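Long-range contacts in actin depolymerization factor 2 (Plasmodium berghei, PDB 2XFA), which probably binds actin and promotes the turnover of its filaments in the malaria parasite, as a member of the ADF/cofilin family: residues H27-I33 / D45-M51; R73-M79 / R91-W97. One frame throughout, in Å; residues are numbered along the deposited sequence.

Contact 1: residues H27-I33 / D45-M51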
loop_
_atom_site.group_PDB
_atom_site.type_symbol
_atom_site.label_atom_id
_atom_site.label_comp_id
_atom_site.label_asym_id
_atom_site.label_seq_id
_atom_site.Cartn_x
_atom_site.Cartn_y
_atom_site.Cartn_z
ATOM N N HIS A 27 -4.409 -3.737 15.159
ATOM C CA HIS A 27 -4.785 -4.779 14.208
ATOM C C HIS A 27 -6.243 -4.711 13.770
ATOM O O HIS A 27 -6.850 -5.738 13.465
ATOM C CB HIS A 27 -4.488 -6.165 14.790
ATOM C CG HIS A 27 -3.029 -6.443 14.961
ATOM N ND1 HIS A 27 -2.365 -6.232 16.150
ATOM C CD2 HIS A 27 -2.100 -6.901 14.088
ATOM C CE1 HIS A 27 -1.092 -6.553 16.005
ATOM N NE2 HIS A 27 -0.905 -6.962 14.763
ATOM N N LEU A 28 -6.801 -3.506 13.729
ATOM C CA LEU A 28 -8.207 -3.332 13.375
ATOM C C LEU A 28 -8.396 -3.125 11.872
ATOM O O LEU A 28 -9.521 -3.134 11.373
ATOM C CB LEU A 28 -8.828 -2.179 14.174
ATOM C CG LEU A 28 -8.903 -2.388 15.697
ATOM C CD1 LEU A 28 -9.436 -1.150 16.419
ATOM C CD2 LEU A 28 -9.740 -3.619 16.050
ATOM N N ASN A 29 -7.291 -2.933 11.159
ATOM C CA ASN A 29 -7.320 -2.792 9.706
ATOM C C ASN A 29 -6.424 -3.850 9.099
ATOM O O ASN A 29 -5.350 -4.123 9.626
ATOM C CB ASN A 29 -6.803 -1.417 9.282
ATOM C CG ASN A 29 -7.687 -0.278 9.758
ATOM O OD1 ASN A 29 -8.918 -0.380 9.756
ATOM N ND2 ASN A 29 -7.059 0.832 10.141
ATOM N N LYS A 30 -6.846 -4.441 7.990
ATOM C CA LYS A 30 -5.988 -5.377 7.280
ATOM C C LYS A 30 -5.143 -4.686 6.206
ATOM O O LYS A 30 -4.024 -5.101 5.938
ATOM C CB LYS A 30 -6.808 -6.501 6.656
ATOM C CG LYS A 30 -6.079 -7.827 6.610
ATOM C CD LYS A 30 -5.861 -8.356 8.010
ATOM C CE LYS A 30 -4.954 -9.572 8.011
ATOM N NZ LYS A 30 -4.640 -10.019 9.400
ATOM N N TYR A 31 -5.706 -3.671 5.551
ATOM C CA TYR A 31 -4.949 -2.869 4.621
ATOM C C TYR A 31 -5.547 -1.492 4.528
ATOM O O TYR A 31 -6.691 -1.278 4.879
ATOM C CB TYR A 31 -4.799 -3.499 3.220
ATOM C CG TYR A 31 -6.052 -3.608 2.385
ATOM C CD1 TYR A 31 -6.495 -2.547 1.617
ATOM C CD2 TYR A 31 -6.773 -4.781 2.344
ATOM C CE1 TYR A 31 -7.628 -2.649 0.851
ATOM C CE2 TYR A 31 -7.912 -4.892 1.576
ATOM C CZ TYR A 31 -8.332 -3.821 0.834
ATOM O OH TYR A 31 -9.463 -3.927 0.072
ATOM N N ILE A 32 -4.734 -0.548 4.094
ATOM C CA ILE A 32 -5.190 0.819 3.945
ATOM C C ILE A 32 -4.692 1.203 2.584
ATOM O O ILE A 32 -3.581 0.831 2.230
ATOM C CB ILE A 32 -4.543 1.758 4.940
ATOM C CG1 ILE A 32 -4.791 1.277 6.368
ATOM C CG2 ILE A 32 -5.079 3.168 4.748
ATOM C CD1 ILE A 32 -3.759 1.817 7.372
ATOM N N ILE A 33 -5.527 1.901 1.812
ATOM C CA ILE A 33 -5.090 2.493 0.564
ATOM C C ILE A 33 -5.192 4.011 0.743
ATOM O O ILE A 33 -6.183 4.499 1.250
ATOM C CB ILE A 33 -5.951 1.995 -0.629
ATOM C CG1 ILE A 33 -5.724 0.496 -0.829
ATOM C CG2 ILE A 33 -5.559 2.700 -1.908
ATOM C CD1 ILE A 33 -6.628 -0.127 -1.805
ATOM N N ASP A 45 -8.057 6.407 1.350
ATOM C CA ASP A 45 -9.010 6.134 0.290
ATOM C C ASP A 45 -9.907 4.947 0.662
ATOM O O ASP A 45 -11.122 4.993 0.488
ATOM C CB ASP A 45 -8.259 5.854 -1.005
ATOM C CG ASP A 45 -9.182 5.412 -2.134
ATOM O OD1 ASP A 45 -10.381 5.798 -2.119
ATOM O OD2 ASP A 45 -8.699 4.688 -3.043
ATOM N N VAL A 46 -9.295 3.887 1.181
ATOM C CA VAL A 46 -10.007 2.658 1.515
ATOM C C VAL A 46 -9.409 2.040 2.764
ATOM O O VAL A 46 -8.179 2.081 2.971
ATOM C CB VAL A 46 -9.867 1.593 0.383
ATOM C CG1 VAL A 46 -10.525 0.278 0.777
ATOM C CG2 VAL A 46 -10.415 2.108 -0.934
ATOM N N LEU A 47 -10.278 1.458 3.583
ATOM C CA LEU A 47 -9.873 0.701 4.759
ATOM C C LEU A 47 -10.540 -0.659 4.739
ATOM O O LEU A 47 -11.760 -0.742 4.652
ATOM C CB LEU A 47 -10.323 1.419 6.034
ATOM C CG LEU A 47 -9.515 2.630 6.490
ATOM C CD1 LEU A 47 -10.259 3.399 7.558
ATOM C CD2 LEU A 47 -8.188 2.179 7.022
ATOM N N GLU A 48 -9.762 -1.728 4.839
ATOM C CA GLU A 48 -10.351 -3.048 5.028
ATOM C C GLU A 48 -10.354 -3.405 6.503
ATOM O O GLU A 48 -9.303 -3.669 7.081
ATOM C CB GLU A 48 -9.606 -4.109 4.225
ATOM C CG GLU A 48 -10.365 -5.425 4.059
ATOM C CD GLU A 48 -11.603 -5.281 3.184
ATOM O OE1 GLU A 48 -11.473 -5.325 1.939
ATOM O OE2 GLU A 48 -12.709 -5.121 3.742
ATOM N N HIS A 49 -11.545 -3.407 7.100
ATOM C CA HIS A 49 -11.733 -3.708 8.520
ATOM C C HIS A 49 -11.846 -5.203 8.814
ATOM O O HIS A 49 -11.844 -5.608 9.978
ATOM C CB HIS A 49 -13.006 -3.034 9.042
ATOM C CG HIS A 49 -12.974 -1.539 8.991
ATOM N ND1 HIS A 49 -12.205 -0.783 9.847
ATOM C CD2 HIS A 49 -13.637 -0.663 8.201
ATOM C CE1 HIS A 49 -12.388 0.500 9.580
ATOM N NE2 HIS A 49 -13.250 0.600 8.586
ATOM N N ASP A 50 -11.974 -6.021 7.773
ATOM C CA ASP A 50 -12.180 -7.455 7.959
ATOM C C ASP A 50 -10.937 -8.142 8.521
ATOM O O ASP A 50 -10.142 -8.724 7.779
ATOM C CB ASP A 50 -12.595 -8.111 6.647
ATOM C CG ASP A 50 -13.090 -9.534 6.837
ATOM O OD1 ASP A 50 -12.801 -10.145 7.894
ATOM O OD2 ASP A 50 -13.773 -10.044 5.921
ATOM N N MET A 51 -10.781 -8.076 9.839
ATOM C CA MET A 51 -9.646 -8.698 10.511
ATOM C C MET A 51 -9.748 -10.227 10.456
ATOM O O MET A 51 -8.890 -10.940 10.981
ATOM C CB MET A 51 -9.521 -8.184 11.952
ATOM C CG MET A 51 -10.858 -7.919 12.656
ATOM S SD MET A 51 -10.682 -7.289 14.347
ATOM C CE MET A 51 -12.396 -7.110 14.848
#
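In the first hairpin of the ADF/cofilin sheet, strands 31-37 and 41-48 pair antiparallel, with a classic beta bulge within the ladder. His27, just past helix 14-24, takes a positive phi as the chain leaves the helix. Leu28 CD2 then lies 4.2 Å from Met51 SD, a loose contact with a poorly ordered side chain. At Asn29 the CA-H points at Glu48 O (CA to O 3.4 Å), while the amide nitrogen of its side chain is held by Glu19 of helix 14-24. Lys30 N donates to the same Glu48 O at 2.7 Å. Tyr31 O accepts from Glu48 N (3.1 Å), and its ring carries Glu48 CB over one face, a CH-pi contact 3.6 Å from the centroid; the phenol reaches Asn66, and Glu48 forms a salt bridge to Arg62 of helix 56-65. Ile32 points to the opposite face, where its CG1 packs on Leu47 CD2 at 3.6 Å, near helix 14-24. Ile33 closes the series: its N donates to Val46 O (2.9 Å), and it faces two residues at once in the bulge, with Ile33 O accepting from Asp45 N at 2.7 Å and from Val46 N at 3.2 Å.

Contact 2: residues R73-M79 / R91-W97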
loop_
_atom_site.group_PDB
_atom_site.type_symbol
_atom_site.label_atom_id
_atom_site.label_comp_id
_atom_site.label_asym_id
_atom_site.label_seq_id
_atom_site.Cartn_x
_atom_site.Cartn_y
_atom_site.Cartn_z
ATOM N N ARG A 73 -1.607 4.820 -6.308
ATOM C CA ARG A 73 -1.996 4.673 -4.912
ATOM C C ARG A 73 -0.802 4.282 -4.017
ATOM O O ARG A 73 0.162 3.720 -4.487
ATOM C CB ARG A 73 -3.087 3.615 -4.750
ATOM C CG ARG A 73 -4.471 4.017 -5.341
ATOM C CD ARG A 73 -4.971 5.316 -4.717
ATOM N NE ARG A 73 -6.360 5.628 -5.065
ATOM C CZ ARG A 73 -6.716 6.516 -5.985
ATOM N NH1 ARG A 73 -5.783 7.169 -6.663
ATOM N NH2 ARG A 73 -8.010 6.747 -6.238
ATOM N N TYR A 74 -0.896 4.577 -2.723
ATOM C CA TYR A 74 -0.011 3.950 -1.746
ATOM C C TYR A 74 -0.847 2.937 -1.008
ATOM O O TYR A 74 -1.979 3.220 -0.609
ATOM C CB TYR A 74 0.498 4.967 -0.723
ATOM C CG TYR A 74 1.147 6.176 -1.316
ATOM C CD1 TYR A 74 2.259 6.054 -2.118
ATOM C CD2 TYR A 74 0.637 7.439 -1.078
ATOM C CE1 TYR A 74 2.879 7.170 -2.650
ATOM C CE2 TYR A 74 1.240 8.554 -1.606
ATOM C CZ TYR A 74 2.367 8.405 -2.386
ATOM O OH TYR A 74 2.982 9.506 -2.912
ATOM N N ILE A 75 -0.314 1.752 -0.829
ATOM C CA ILE A 75 -1.027 0.759 -0.062
ATOM C C ILE A 75 -0.155 0.293 1.112
ATOM O O ILE A 75 1.029 0.002 0.936
ATOM C CB ILE A 75 -1.384 -0.459 -0.958
ATOM C CG1 ILE A 75 -2.155 0.008 -2.211
ATOM C CG2 ILE A 75 -2.177 -1.491 -0.189
ATOM C CD1 ILE A 75 -1.330 -0.126 -3.475
ATOM N N ILE A 76 -0.742 0.261 2.300
ATOM C CA ILE A 76 -0.140 -0.428 3.417
ATOM C C ILE A 76 -0.967 -1.685 3.716
ATOM O O ILE A 76 -2.179 -1.595 3.897
ATOM C CB ILE A 76 -0.046 0.488 4.658
ATOM C CG1 ILE A 76 0.836 1.699 4.341
ATOM C CG2 ILE A 76 0.549 -0.277 5.845
ATOM C CD1 ILE A 76 0.878 2.722 5.441
ATOM N N ALA A 77 -0.302 -2.838 3.781
ATOM C CA ALA A 77 -0.958 -4.116 3.996
ATOM C C ALA A 77 -0.240 -4.940 5.057
ATOM O O ALA A 77 0.973 -5.076 5.023
ATOM C CB ALA A 77 -0.981 -4.898 2.717
ATOM N N ASP A 78 -1.006 -5.516 5.974
ATOM C CA ASP A 78 -0.477 -6.469 6.955
ATOM C C ASP A 78 -0.558 -7.873 6.360
ATOM O O ASP A 78 -1.603 -8.516 6.418
ATOM C CB ASP A 78 -1.305 -6.386 8.227
ATOM C CG ASP A 78 -0.516 -6.752 9.470
ATOM O OD1 ASP A 78 0.705 -7.017 9.366
ATOM O OD2 ASP A 78 -1.130 -6.763 10.559
ATOM N N MET A 79 0.533 -8.329 5.755
ATOM C CA MET A 79 0.543 -9.589 5.017
ATOM C C MET A 79 0.820 -10.787 5.913
ATOM O O MET A 79 1.809 -10.801 6.637
ATOM C CB MET A 79 1.603 -9.532 3.921
ATOM C CG MET A 79 1.376 -8.419 2.922
ATOM S SD MET A 79 -0.238 -8.628 2.145
ATOM C CE MET A 79 0.044 -7.781 0.593
ATOM N N ARG A 91 3.572 -9.365 8.439
ATOM C CA ARG A 91 4.602 -8.395 8.019
ATOM C C ARG A 91 3.940 -7.193 7.360
ATOM O O ARG A 91 3.007 -7.345 6.571
ATOM C CB ARG A 91 5.574 -9.016 7.010
ATOM C CG ARG A 91 6.415 -10.204 7.528
ATOM C CD ARG A 91 6.590 -10.118 9.022
ATOM N NE ARG A 91 7.793 -10.804 9.493
ATOM C CZ ARG A 91 8.130 -10.920 10.775
ATOM N NH1 ARG A 91 7.347 -10.409 11.716
ATOM N NH2 ARG A 91 9.244 -11.553 11.116
ATOM N N ILE A 92 4.435 -5.999 7.648
ATOM C CA ILE A 92 3.833 -4.810 7.070
ATOM C C ILE A 92 4.533 -4.441 5.779
ATOM O O ILE A 92 5.728 -4.172 5.776
ATOM C CB ILE A 92 3.871 -3.625 8.027
ATOM C CG1 ILE A 92 3.034 -3.923 9.272
ATOM C CG2 ILE A 92 3.318 -2.388 7.331
ATOM C CD1 ILE A 92 3.303 -2.944 10.398
ATOM N N TYR A 93 3.798 -4.478 4.673
ATOM C CA TYR A 93 4.357 -4.088 3.381
ATOM C C TYR A 93 3.832 -2.712 3.021
ATOM O O TYR A 93 2.677 -2.410 3.273
ATOM C CB TYR A 93 3.952 -5.084 2.295
ATOM C CG TYR A 93 4.794 -6.329 2.320
ATOM C CD1 TYR A 93 5.819 -6.520 1.395
ATOM C CD2 TYR A 93 4.618 -7.283 3.312
ATOM C CE1 TYR A 93 6.617 -7.663 1.434
ATOM C CE2 TYR A 93 5.414 -8.422 3.366
ATOM C CZ TYR A 93 6.405 -8.611 2.426
ATOM O OH TYR A 93 7.183 -9.748 2.489
ATOM N N PHE A 94 4.668 -1.899 2.397
ATOM C CA PHE A 94 4.226 -0.624 1.865
ATOM C C PHE A 94 4.362 -0.744 0.347
ATOM O O PHE A 94 5.404 -1.146 -0.146
ATOM C CB PHE A 94 5.108 0.512 2.376
ATOM C CG PHE A 94 4.736 1.851 1.827
ATOM C CD1 PHE A 94 3.892 2.688 2.535
ATOM C CD2 PHE A 94 5.208 2.265 0.593
ATOM C CE1 PHE A 94 3.539 3.941 2.035
ATOM C CE2 PHE A 94 4.854 3.517 0.075
ATOM C CZ PHE A 94 4.020 4.354 0.795
ATOM N N ILE A 95 3.306 -0.428 -0.392
ATOM C CA ILE A 95 3.340 -0.644 -1.831
ATOM C C ILE A 95 2.993 0.647 -2.524
ATOM O O ILE A 95 1.988 1.275 -2.214
ATOM C CB ILE A 95 2.320 -1.716 -2.248
ATOM C CG1 ILE A 95 2.616 -3.022 -1.513
ATOM C CG2 ILE A 95 2.292 -1.895 -3.780
ATOM C CD1 ILE A 95 1.392 -3.943 -1.425
ATOM N N PHE A 96 3.850 1.053 -3.440
ATOM C CA PHE A 96 3.575 2.206 -4.262
ATOM C C PHE A 96 3.125 1.679 -5.626
ATOM O O PHE A 96 3.931 1.174 -6.427
ATOM C CB PHE A 96 4.807 3.101 -4.372
ATOM C CG PHE A 96 4.659 4.254 -5.337
ATOM C CD1 PHE A 96 3.402 4.791 -5.636
ATOM C CD2 PHE A 96 5.782 4.814 -5.928
ATOM C CE1 PHE A 96 3.287 5.850 -6.525
ATOM C CE2 PHE A 96 5.673 5.872 -6.822
ATOM C CZ PHE A 96 4.440 6.400 -7.119
ATOM N N TRP A 97 1.821 1.778 -5.852
ATOM C CA TRP A 97 1.197 1.407 -7.134
ATOM C C TRP A 97 1.276 2.589 -8.072
ATOM O O TRP A 97 0.685 3.651 -7.816
ATOM C CB TRP A 97 -0.254 1.057 -6.899
ATOM C CG TRP A 97 -1.090 0.811 -8.150
ATOM C CD1 TRP A 97 -2.251 1.451 -8.477
ATOM C CD2 TRP A 97 -0.849 -0.135 -9.208
ATOM N NE1 TRP A 97 -2.765 0.952 -9.672
ATOM C CE2 TRP A 97 -1.919 -0.006 -10.148
ATOM C CE3 TRP A 97 0.143 -1.079 -9.451
ATOM C CZ2 TRP A 97 -2.008 -0.790 -11.311
ATOM C CZ3 TRP A 97 0.069 -1.845 -10.610
ATOM C CH2 TRP A 97 -1.001 -1.691 -11.529
#
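Three aromatic rings, Tyr74, Phe94 and Phe96, gather on one face of this hairpin without forming a regular stack. Tyr74 sits obliquely to both neighbours, with its ring centroid 5.9 Å from that of Phe94 and 5.5 Å from that of Phe96. Ile76 continues the row, its CG1 3.7 Å from Phe94 CD1 and its CG2 3.8 Å from Ile92 CG2. Helix 104-118 takes the Tyr74 hydroxyl through the carbonyl of Tyr110. On the other face Ile75 CD1 meets Ile95 CG2 (4.0 Å) and Trp97 CB (3.8 Å), and Met79 CG lies 3.5 Å from Tyr93 CD2. Between the two layers runs an unbroken antiparallel ladder in which Arg73-Trp97, Ile75-Ile95, Ala77-Tyr93 and Met79-Arg91 are hydrogen-bonded pairs. Each makes two bonds, the shortest being Ile75 N to Ile95 O and Ile95 N to Ile75 O, both 2.7 Å. The backbones of Tyr74, Ile76 and Asp78 bond outward to Tyr34, Ile32 and Lys30, those of Ile92 and Phe94 to Phe125 and Lys126. Together the two sets satisfy the backbone, so mostly apolar side chains can pack on both faces of this central hairpin, against helix 104-118 on one and helix 56-65 on the other.

Contacts 1 and 2 show how successive hairpins build one sheet. Contact 1 closes before contact 2 opens along the chain, and their centres lie 11 Å apart, yet strands 31-37 and 73-81 are direct neighbours. The seam between them carries probable hydrogen bonds from Ile32 N to Ile76 O (2.8 Å) and from Asp78 N to Lys30 O (3.0 Å). A salt bridge between Arg73 NE of contact 2 and Asp45 OD2 of contact 1 also ties the two hairpins together. Contact 2 lies about 3 Å from the centre of the chain and contact 1 about 11 Å, centre to centre, so the sheet passes from a buried middle toward a more open flank. Helix 56-65 spans both, with Ile63 touching Tyr31, Ile75 and Ala77.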